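Local structure of autotransporter adhesin/invasin TibA (Escherichia coli, 4Q1Q) at residues T151-R162 against T170-S181. The protein mediates adhesion to and invasion of human intestinal epithelial cells, drives bacterial aggregation through TibA-TibA contacts and enhances biofilm formation. Residues are numbered along the deposited sequence; the frame is centred on the assembly and turned at random.
Sequences TSVNSGGRQYVR and TVLNNTGRQFVS. With 289 (D-glycero-alpha-D-manno-heptopyranose), chain P; 289 (D-glycero-alpha-D-manno-heptopyranose), chain Y; 289 (D-glycero-alpha-D-manno-heptopyranose), chain Z.
Strands 158-161 and 177-181 run parallel, 12° apart with axes 4.8 Å apart, and strand 152-153 pairs in the same way with 171-172. Within each coil a type II turn joins the two strands: N154 to G157 between 152-153 and 158-161, N173 to G176 between 171-172 and 177-181. Inside, like residues meet in pairs. Q159 and Q178 lie side by side, and Q178 NE2 gives a hydrogen bond of 2.8 Å to Q159 OE1. Q159 NE2 bonds to Q140 OE1 of the preceding coil, so three glutamine amides are linked in a row; Q178 OE1 makes a weak bond to T189 OG1. V153 packs its CB against L172 CD2 at 3.8 Å. With CG1 anti to the backbone N (chi1 -176°), this methyl also sits 3.6 Å from R177 N.

On the outer face of strands 158-161 and 177-181, F179 CD2 lies over one face of the Y160 ring, 3.5 Å from Y160 CE2, and the ring planes are at 40°. F141 stacks on Y160, and Y198 meets F179. R158 CD lies over one face of the R177 guanidinium, 3.5 Å from R177 NH2. At the turns, N173 ND2 bonds N154 OD1 at 2.9 Å with nearly coplanar amides; N173 OD1 continues to N192. S155 and S181 each carry an O-linked heptose. The S155 heptose lies near N174 and T175, while O3 of the S181 heptose is at the edge of the Y160 ring. Parallel strands stacked coil on coil, with like residues in register, are characteristic of the right-handed parallel beta-helix of autotransporter passenger domains, here carrying heptoses on its outside.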
ATOM      1  N   THR A 151       5.654  -2.302   0.007  1.00 49.84           N
ATOM      2  CA  THR A 151       4.495  -2.759  -0.761  1.00 43.80           C
ATOM      3  C   THR A 151       4.886  -3.139  -2.197  1.00 50.38           C
ATOM      4  O   THR A 151       5.572  -2.377  -2.881  1.00 49.96           O
ATOM      5  CB  THR A 151       3.420  -1.657  -0.842  1.00 46.58           C
ATOM      6  OG1 THR A 151       3.189  -1.064   0.447  1.00 47.35           O
ATOM      7  CG2 THR A 151       2.112  -2.222  -1.353  1.00 47.07           C
ATOM      8  N   SER A 152       4.445  -4.315  -2.635  1.00 46.84           N
ATOM      9  CA  SER A 152       4.489  -4.751  -4.024  1.00 52.03           C
ATOM     10  C   SER A 152       3.128  -4.499  -4.667  1.00 46.99           C
ATOM     11  O   SER A 152       2.137  -5.129  -4.294  1.00 44.97           O
ATOM     12  CB  SER A 152       4.828  -6.245  -4.150  1.00 53.71           C
ATOM     13  OG  SER A 152       6.156  -6.508  -3.718  1.00 58.08           O
ATOM     14  N   VAL A 153       3.092  -3.534  -5.582  1.00 49.01           N
ATOM     15  CA  VAL A 153       1.856  -3.236  -6.303  1.00 48.32           C
ATOM     16  C   VAL A 153       2.001  -3.981  -7.622  1.00 47.40           C
ATOM     17  O   VAL A 153       2.719  -3.551  -8.509  1.00 46.17           O
ATOM     18  CB  VAL A 153       1.597  -1.738  -6.562  1.00 49.48           C
ATOM     19  CG1 VAL A 153       0.239  -1.557  -7.232  1.00 54.19           C
ATOM     20  CG2 VAL A 153       1.583  -0.923  -5.277  1.00 47.98           C
ATOM     21  N   ASN A 154       1.336  -5.125  -7.707  1.00 53.76           N
ATOM     22  CA  ASN A 154       1.518  -6.042  -8.822  1.00 63.96           C
ATOM     23  C   ASN A 154       0.447  -5.724  -9.863  1.00 60.56           C
ATOM     24  O   ASN A 154      -0.395  -4.861  -9.641  1.00 62.46           O
ATOM     25  CB  ASN A 154       1.469  -7.495  -8.329  1.00 60.95           C
ATOM     26  CG  ASN A 154       2.569  -7.815  -7.329  1.00 57.88           C
ATOM     27  OD1 ASN A 154       3.741  -7.490  -7.531  1.00 62.72           O
ATOM     28  ND2 ASN A 154       2.202  -8.466  -6.232  1.00 66.79           N
ATOM     29  N   SER A 155       0.501  -6.394 -11.006  1.00 58.02           N
ATOM     30  CA  SER A 155      -0.448  -6.185 -12.094  1.00 63.82           C
ATOM     31  C   SER A 155      -1.909  -6.113 -11.640  1.00 55.38           C
ATOM     32  O   SER A 155      -2.370  -6.924 -10.835  1.00 58.59           O
ATOM     33  CB  SER A 155      -0.279  -7.299 -13.131  1.00 71.19           C
ATOM     34  OG  SER A 155      -0.933  -6.988 -14.352  1.00 86.27           O
ATOM     35  N   GLY A 156      -2.625  -5.105 -12.132  1.00 55.38           N
ATOM     36  CA  GLY A 156      -3.996  -4.830 -11.708  1.00 52.62           C
ATOM     37  C   GLY A 156      -4.142  -4.133 -10.371  1.00 54.04           C
ATOM     38  O   GLY A 156      -5.250  -3.786  -9.952  1.00 50.82           O
ATOM     39  N   GLY A 157      -3.018  -3.930  -9.689  1.00 51.36           N
ATOM     40  CA  GLY A 157      -3.075  -3.447  -8.316  1.00 50.63           C
ATOM     41  C   GLY A 157      -2.972  -1.945  -8.152  1.00 44.69           C
ATOM     42  O   GLY A 157      -2.274  -1.298  -8.931  1.00 45.28           O
ATOM     43  N   ARG A 158      -3.597  -1.416  -7.103  1.00 44.93           N
ATOM     44  CA  ARG A 158      -3.570   0.029  -6.883  1.00 50.95           C
ATOM     45  C   ARG A 158      -3.336   0.396  -5.432  1.00 39.08           C
ATOM     46  O   ARG A 158      -3.978  -0.125  -4.515  1.00 43.48           O
ATOM     47  CB  ARG A 158      -4.874   0.725  -7.309  1.00 44.36           C
ATOM     48  CG  ARG A 158      -5.179   0.545  -8.789  1.00 51.61           C
ATOM     49  CD  ARG A 158      -6.577   1.041  -9.156  1.00 46.41           C
ATOM     50  NE  ARG A 158      -7.630   0.117  -8.752  1.00 54.00           N
ATOM     51  CZ  ARG A 158      -8.934   0.382  -8.782  1.00 60.37           C
ATOM     52  NH1 ARG A 158      -9.368   1.565  -9.199  1.00 58.16           N
ATOM     53  NH2 ARG A 158      -9.817  -0.530  -8.387  1.00 55.90           N
ATOM     54  N   GLN A 159      -2.449   1.371  -5.271  1.00 38.40           N
ATOM     55  CA  GLN A 159      -2.156   1.892  -3.949  1.00 40.90           C
ATOM     56  C   GLN A 159      -2.571   3.362  -3.925  1.00 40.28           C
ATOM     57  O   GLN A 159      -2.214   4.112  -4.834  1.00 45.37           O
ATOM     58  CB  GLN A 159      -0.659   1.738  -3.666  1.00 43.74           C
ATOM     59  CG  GLN A 159      -0.188   2.342  -2.360  1.00 42.25           C
ATOM     60  CD  GLN A 159       1.316   2.317  -2.214  1.00 46.70           C
ATOM     61  OE1 GLN A 159       2.030   3.022  -2.930  1.00 50.52           O
ATOM     62  NE2 GLN A 159       1.801   1.482  -1.299  1.00 47.04           N
ATOM     63  N   TYR A 160      -3.309   3.775  -2.898  1.00 41.00           N
ATOM     64  CA  TYR A 160      -3.685   5.180  -2.766  1.00 47.24           C
ATOM     65  C   TYR A 160      -2.936   5.758  -1.585  1.00 42.77           C
ATOM     66  O   TYR A 160      -3.245   5.404  -0.451  1.00 45.63           O
ATOM     67  CB  TYR A 160      -5.190   5.355  -2.552  1.00 45.33           C
ATOM     68  CG  TYR A 160      -5.989   4.869  -3.734  1.00 53.26           C
ATOM     69  CD1 TYR A 160      -6.187   3.509  -3.935  1.00 46.31           C
ATOM     70  CD2 TYR A 160      -6.467   5.753  -4.693  1.00 57.44           C
ATOM     71  CE1 TYR A 160      -6.881   3.045  -5.031  1.00 53.02           C
ATOM     72  CE2 TYR A 160      -7.144   5.290  -5.806  1.00 56.31           C
ATOM     73  CZ  TYR A 160      -7.363   3.941  -5.956  1.00 53.59           C
ATOM     74  OH  TYR A 160      -8.040   3.474  -7.050  1.00 56.40           O
ATOM     75  N   VAL A 161      -1.974   6.636  -1.850  1.00 41.86           N
ATOM     76  CA  VAL A 161      -1.324   7.365  -0.763  1.00 44.77           C
ATOM     77  C   VAL A 161      -2.009   8.724  -0.616  1.00 45.75           C
ATOM     78  O   VAL A 161      -1.823   9.647  -1.415  1.00 41.64           O
ATOM     79  CB  VAL A 161       0.179   7.489  -1.018  1.00 48.51           C
ATOM     80  CG1 VAL A 161       0.895   8.059   0.197  1.00 49.31           C
ATOM     81  CG2 VAL A 161       0.741   6.125  -1.393  1.00 47.81           C
ATOM     82  N   ARG A 162      -2.842   8.832   0.412  1.00 45.26           N
ATOM     83  CA  ARG A 162      -3.689  10.010   0.584  1.00 51.20           C
ATOM     84  C   ARG A 162      -3.067  11.015   1.542  1.00 50.18           C
ATOM     85  O   ARG A 162      -1.944  10.805   2.019  1.00 49.10           O
ATOM     86  CB  ARG A 162      -5.089   9.560   1.025  1.00 48.33           C
ATOM     87  CG  ARG A 162      -5.751   8.710  -0.055  1.00 51.04           C
ATOM     88  CD  ARG A 162      -7.252   8.916  -0.121  1.00 55.68           C
ATOM     89  NE  ARG A 162      -7.816   8.405  -1.363  1.00 54.28           N
ATOM     90  CZ  ARG A 162      -8.884   7.615  -1.424  1.00 60.55           C
ATOM     91  NH1 ARG A 162      -9.486   7.210  -0.312  1.00 57.82           N
ATOM     92  NH2 ARG A 162      -9.329   7.214  -2.605  1.00 58.39           N
ATOM     93  N   THR A 170       8.144   1.177  -2.106  1.00 51.58           N
ATOM     94  CA  THR A 170       7.121   0.566  -2.934  1.00 46.06           C
ATOM     95  C   THR A 170       7.773   0.091  -4.233  1.00 47.01           C
ATOM     96  O   THR A 170       8.654   0.766  -4.786  1.00 48.49           O
ATOM     97  CB  THR A 170       6.001   1.599  -3.211  1.00 49.33           C
ATOM     98  OG1 THR A 170       5.536   2.177  -1.981  1.00 49.20           O
ATOM     99  CG2 THR A 170       4.832   0.938  -3.890  1.00 42.98           C
ATOM    100  N   VAL A 171       7.294  -1.046  -4.728  1.00 50.97           N
ATOM    101  CA  VAL A 171       7.659  -1.566  -6.037  1.00 49.66           C
ATOM    102  C   VAL A 171       6.433  -1.620  -6.936  1.00 48.53           C
ATOM    103  O   VAL A 171       5.391  -2.102  -6.499  1.00 47.45           O
ATOM    104  CB  VAL A 171       8.243  -2.987  -5.938  1.00 59.28           C
ATOM    105  CG1 VAL A 171       8.790  -3.419  -7.284  1.00 61.58           C
ATOM    106  CG2 VAL A 171       9.375  -3.037  -4.921  1.00 60.06           C
ATOM    107  N   LEU A 172       6.548  -1.072  -8.145  1.00 48.58           N
ATOM    108  CA  LEU A 172       5.441  -1.067  -9.103  1.00 52.38           C
ATOM    109  C   LEU A 172       5.803  -1.910 -10.319  1.00 48.38           C
ATOM    110  O   LEU A 172       6.751  -1.596 -11.036  1.00 52.87           O
ATOM    111  CB  LEU A 172       5.083   0.329  -9.618  1.00 49.07           C
ATOM    112  CG  LEU A 172       4.941   1.481  -8.630  1.00 52.55           C
ATOM    113  CD1 LEU A 172       4.545   2.785  -9.313  1.00 49.96           C
ATOM    114  CD2 LEU A 172       3.939   1.066  -7.566  1.00 50.97           C
ATOM    115  N   ASN A 173       5.046  -2.981 -10.513  1.00 53.29           N
ATOM    116  CA  ASN A 173       5.212  -3.910 -11.627  1.00 58.83           C
ATOM    117  C   ASN A 173       4.099  -3.687 -12.650  1.00 65.44           C
ATOM    118  O   ASN A 173       3.428  -2.655 -12.592  1.00 61.85           O
ATOM    119  CB  ASN A 173       5.227  -5.346 -11.090  1.00 59.94           C
ATOM    120  CG  ASN A 173       6.275  -5.551 -10.014  1.00 59.95           C
ATOM    121  OD1 ASN A 173       7.450  -5.256 -10.228  1.00 65.01           O
ATOM    122  ND2 ASN A 173       5.852  -6.013  -8.842  1.00 60.69           N
ATOM    123  N   ASN A 174       3.869  -4.653 -13.538  1.00 64.05           N
ATOM    124  CA  ASN A 174       3.263  -4.426 -14.852  1.00 67.83           C
ATOM    125  C   ASN A 174       1.783  -4.046 -14.815  1.00 57.20           C
ATOM    126  O   ASN A 174       0.935  -4.883 -14.529  1.00 64.50           O
ATOM    127  CB  ASN A 174       3.458  -5.657 -15.753  1.00 78.22           C
ATOM    128  CG  ASN A 174       3.272  -5.353 -17.231  1.00 85.44           C
ATOM    129  OD1 ASN A 174       3.095  -4.204 -17.638  1.00 82.60           O
ATOM    130  ND2 ASN A 174       3.328  -6.393 -18.056  1.00 89.06           N
ATOM    131  N   THR A 175       1.483  -2.798 -15.161  1.00 55.54           N
ATOM    132  CA  THR A 175       0.180  -2.140 -14.989  1.00 54.03           C
ATOM    133  C   THR A 175      -0.203  -1.882 -13.523  1.00 51.59           C
ATOM    134  O   THR A 175      -1.363  -1.605 -13.206  1.00 52.68           O
ATOM    135  CB  THR A 175      -0.962  -2.905 -15.689  1.00 58.28           C
ATOM    136  OG1 THR A 175      -1.315  -4.067 -14.931  1.00 56.15           O
ATOM    137  CG2 THR A 175      -0.558  -3.303 -17.109  1.00 62.62           C
ATOM    138  N   GLY A 176       0.757  -2.041 -12.618  1.00 53.25           N
ATOM    139  CA  GLY A 176       0.596  -1.673 -11.208  1.00 52.08           C
ATOM    140  C   GLY A 176       0.584  -0.160 -11.094  1.00 43.90           C
ATOM    141  O   GLY A 176       1.295   0.498 -11.845  1.00 48.65           O
ATOM    142  N   ARG A 177      -0.221   0.405 -10.199  1.00 44.96           N
ATOM    143  CA  ARG A 177      -0.323   1.863 -10.134  1.00 45.82           C
ATOM    144  C   ARG A 177      -0.283   2.360  -8.703  1.00 38.66           C
ATOM    145  O   ARG A 177      -0.933   1.803  -7.818  1.00 39.91           O
ATOM    146  CB  ARG A 177      -1.613   2.372 -10.800  1.00 48.37           C
ATOM    147  CG  ARG A 177      -1.611   2.222 -12.318  1.00 51.49           C
ATOM    148  CD  ARG A 177      -2.969   2.611 -12.893  1.00 57.12           C
ATOM    149  NE  ARG A 177      -4.004   1.607 -12.647  1.00 59.49           N
ATOM    150  CZ  ARG A 177      -5.309   1.793 -12.830  1.00 60.84           C
ATOM    151  NH1 ARG A 177      -5.784   2.965 -13.215  1.00 57.22           N
ATOM    152  NH2 ARG A 177      -6.167   0.808 -12.601  1.00 66.25           N
ATOM    153  N   GLN A 178       0.432   3.474  -8.552  1.00 38.00           N
ATOM    154  CA  GLN A 178       0.543   4.185  -7.297  1.00 38.83           C
ATOM    155  C   GLN A 178      -0.016   5.578  -7.512  1.00 41.04           C
ATOM    156  O   GLN A 178       0.401   6.231  -8.468  1.00 43.76           O
ATOM    157  CB  GLN A 178       2.013   4.257  -6.883  1.00 39.96           C
ATOM    158  CG  GLN A 178       2.213   4.842  -5.499  1.00 41.01           C
ATOM    159  CD  GLN A 178       3.676   5.047  -5.133  1.00 42.63           C
ATOM    160  OE1 GLN A 178       4.494   5.433  -5.967  1.00 47.52           O
ATOM    161  NE2 GLN A 178       4.025   4.749  -3.892  1.00 45.36           N
ATOM    162  N   PHE A 179      -0.977   5.977  -6.681  1.00 40.80           N
ATOM    163  CA  PHE A 179      -1.523   7.328  -6.712  1.00 43.28           C
ATOM    164  C   PHE A 179      -1.166   8.111  -5.459  1.00 40.04           C
ATOM    165  O   PHE A 179      -1.591   7.794  -4.348  1.00 42.19           O
ATOM    166  CB  PHE A 179      -3.044   7.351  -6.836  1.00 46.30           C
ATOM    167  CG  PHE A 179      -3.552   6.546  -7.988  1.00 48.79           C
ATOM    168  CD1 PHE A 179      -3.299   6.948  -9.279  1.00 53.35           C
ATOM    169  CD2 PHE A 179      -4.272   5.383  -7.772  1.00 50.41           C
ATOM    170  CE1 PHE A 179      -3.777   6.211 -10.340  1.00 51.78           C
ATOM    171  CE2 PHE A 179      -4.766   4.655  -8.833  1.00 52.67           C
ATOM    172  CZ  PHE A 179      -4.506   5.063 -10.122  1.00 50.88           C
ATOM    173  N   VAL A 180      -0.407   9.179  -5.653  1.00 39.75           N
ATOM    174  CA  VAL A 180       0.007   9.966  -4.507  1.00 39.54           C
ATOM    175  C   VAL A 180      -0.717  11.297  -4.641  1.00 43.25           C
ATOM    176  O   VAL A 180      -0.510  12.042  -5.602  1.00 43.53           O
ATOM    177  CB  VAL A 180       1.539  10.113  -4.441  1.00 37.73           C
ATOM    178  CG1 VAL A 180       1.971  10.675  -3.096  1.00 41.15           C
ATOM    179  CG2 VAL A 180       2.216   8.781  -4.735  1.00 37.13           C
ATOM    180  N   SER A 181      -1.580  11.563  -3.667  1.00 42.86           N
ATOM    181  CA  SER A 181      -2.405  12.755  -3.630  1.00 46.39           C
ATOM    182  C   SER A 181      -1.735  13.830  -2.802  1.00 51.86           C
ATOM    183  O   SER A 181      -0.694  13.582  -2.186  1.00 48.10           O
ATOM    184  CB  SER A 181      -3.763  12.454  -3.002  1.00 46.83           C
ATOM    185  OG  SER A 181      -4.423  11.431  -3.718  1.00 53.43           O
TER
HETATM  186  O7  289 P 414      -6.586  14.562  -6.683  1.00 66.68           O
HETATM  187  C7  289 P 414      -7.890  14.452  -6.111  1.00 81.89           C
HETATM  188  C6  289 P 414      -7.761  13.634  -4.829  1.00 87.25           C
HETATM  189  O6  289 P 414      -9.073  13.207  -4.433  1.00 89.14           O
HETATM  190  C5  289 P 414      -6.769  12.471  -4.963  1.00 66.62           C
HETATM  191  O5  289 P 414      -6.571  12.087  -3.602  1.00 66.13           O
HETATM  192  C1  289 P 414      -5.634  11.027  -3.436  1.00 67.40           C
HETATM  193  C2  289 P 414      -6.288   9.783  -4.022  1.00 60.60           C
HETATM  194  O2  289 P 414      -7.601   9.550  -3.516  1.00 70.19           O
HETATM  195  C3  289 P 414      -6.364  10.012  -5.521  1.00 63.42           C
HETATM  196  O3  289 P 414      -6.982   8.876  -6.124  1.00 65.07           O
HETATM  197  C4  289 P 414      -7.167  11.271  -5.821  1.00 65.93           C
HETATM  198  O4  289 P 414      -6.883  11.459  -7.206  1.00 61.27           O
HETATM  199  O7  289 Y 423      -2.381 -10.959 -12.352  1.00 83.34           O
HETATM  200  C7  289 Y 423      -2.839 -11.376 -13.643  1.00 85.74           C
HETATM  201  C6  289 Y 423      -1.767 -10.930 -14.629  1.00 86.00           C
HETATM  202  O6  289 Y 423      -1.745 -11.807 -15.762  1.00 93.30           O
HETATM  203  C5  289 Y 423      -1.998  -9.467 -14.999  1.00 80.41           C
HETATM  204  O5  289 Y 423      -0.722  -8.951 -15.389  1.00 79.16           O
HETATM  205  C1  289 Y 423      -0.796  -7.534 -15.532  1.00 85.78           C
HETATM  206  C2  289 Y 423      -1.617  -7.235 -16.779  1.00 86.50           C
HETATM  207  O2  289 Y 423      -1.046  -7.884 -17.921  1.00 87.40           O
HETATM  208  C3  289 Y 423      -3.036  -7.701 -16.467  1.00 76.92           C
HETATM  209  O3  289 Y 423      -3.882  -7.454 -17.593  1.00 76.55           O
HETATM  210  C4  289 Y 423      -3.042  -9.177 -16.082  1.00 78.20           C
HETATM  211  O4  289 Y 423      -4.374  -9.463 -15.645  1.00 78.25           O
HETATM  212  O7  289 Z 424       8.194  -6.840 -17.455  1.00 73.93           O
HETATM  213  C7  289 Z 424       6.807  -7.050 -17.749  1.00 80.73           C
HETATM  214  C6  289 Z 424       6.581  -6.787 -19.229  1.00 81.91           C
HETATM  215  O6  289 Z 424       5.233  -7.165 -19.523  1.00 93.22           O
HETATM  216  C5  289 Z 424       6.822  -5.317 -19.561  1.00 72.26           C
HETATM  217  O5  289 Z 424       8.206  -5.151 -19.890  1.00 67.99           O
HETATM  218  C1  289 Z 424       8.544  -3.778 -20.099  1.00 74.57           C
HETATM  219  C2  289 Z 424       7.811  -3.205 -21.309  1.00 70.91           C
HETATM  220  O2  289 Z 424       8.224  -3.840 -22.521  1.00 76.27           O
HETATM  221  C3  289 Z 424       6.321  -3.374 -21.021  1.00 69.34           C
HETATM  222  O3  289 Z 424       5.521  -2.948 -22.123  1.00 76.42           O
HETATM  223  C4  289 Z 424       5.962  -4.820 -20.719  1.00 73.66           C
HETATM  224  O4  289 Z 424       4.552  -4.816 -20.473  1.00 70.82           O
HETATM  225  O   HOH W   1       5.403   0.646   0.149  1.00 46.27           O
HETATM  226  O   HOH W   2      -3.413  -0.913 -11.600  1.00 59.85           O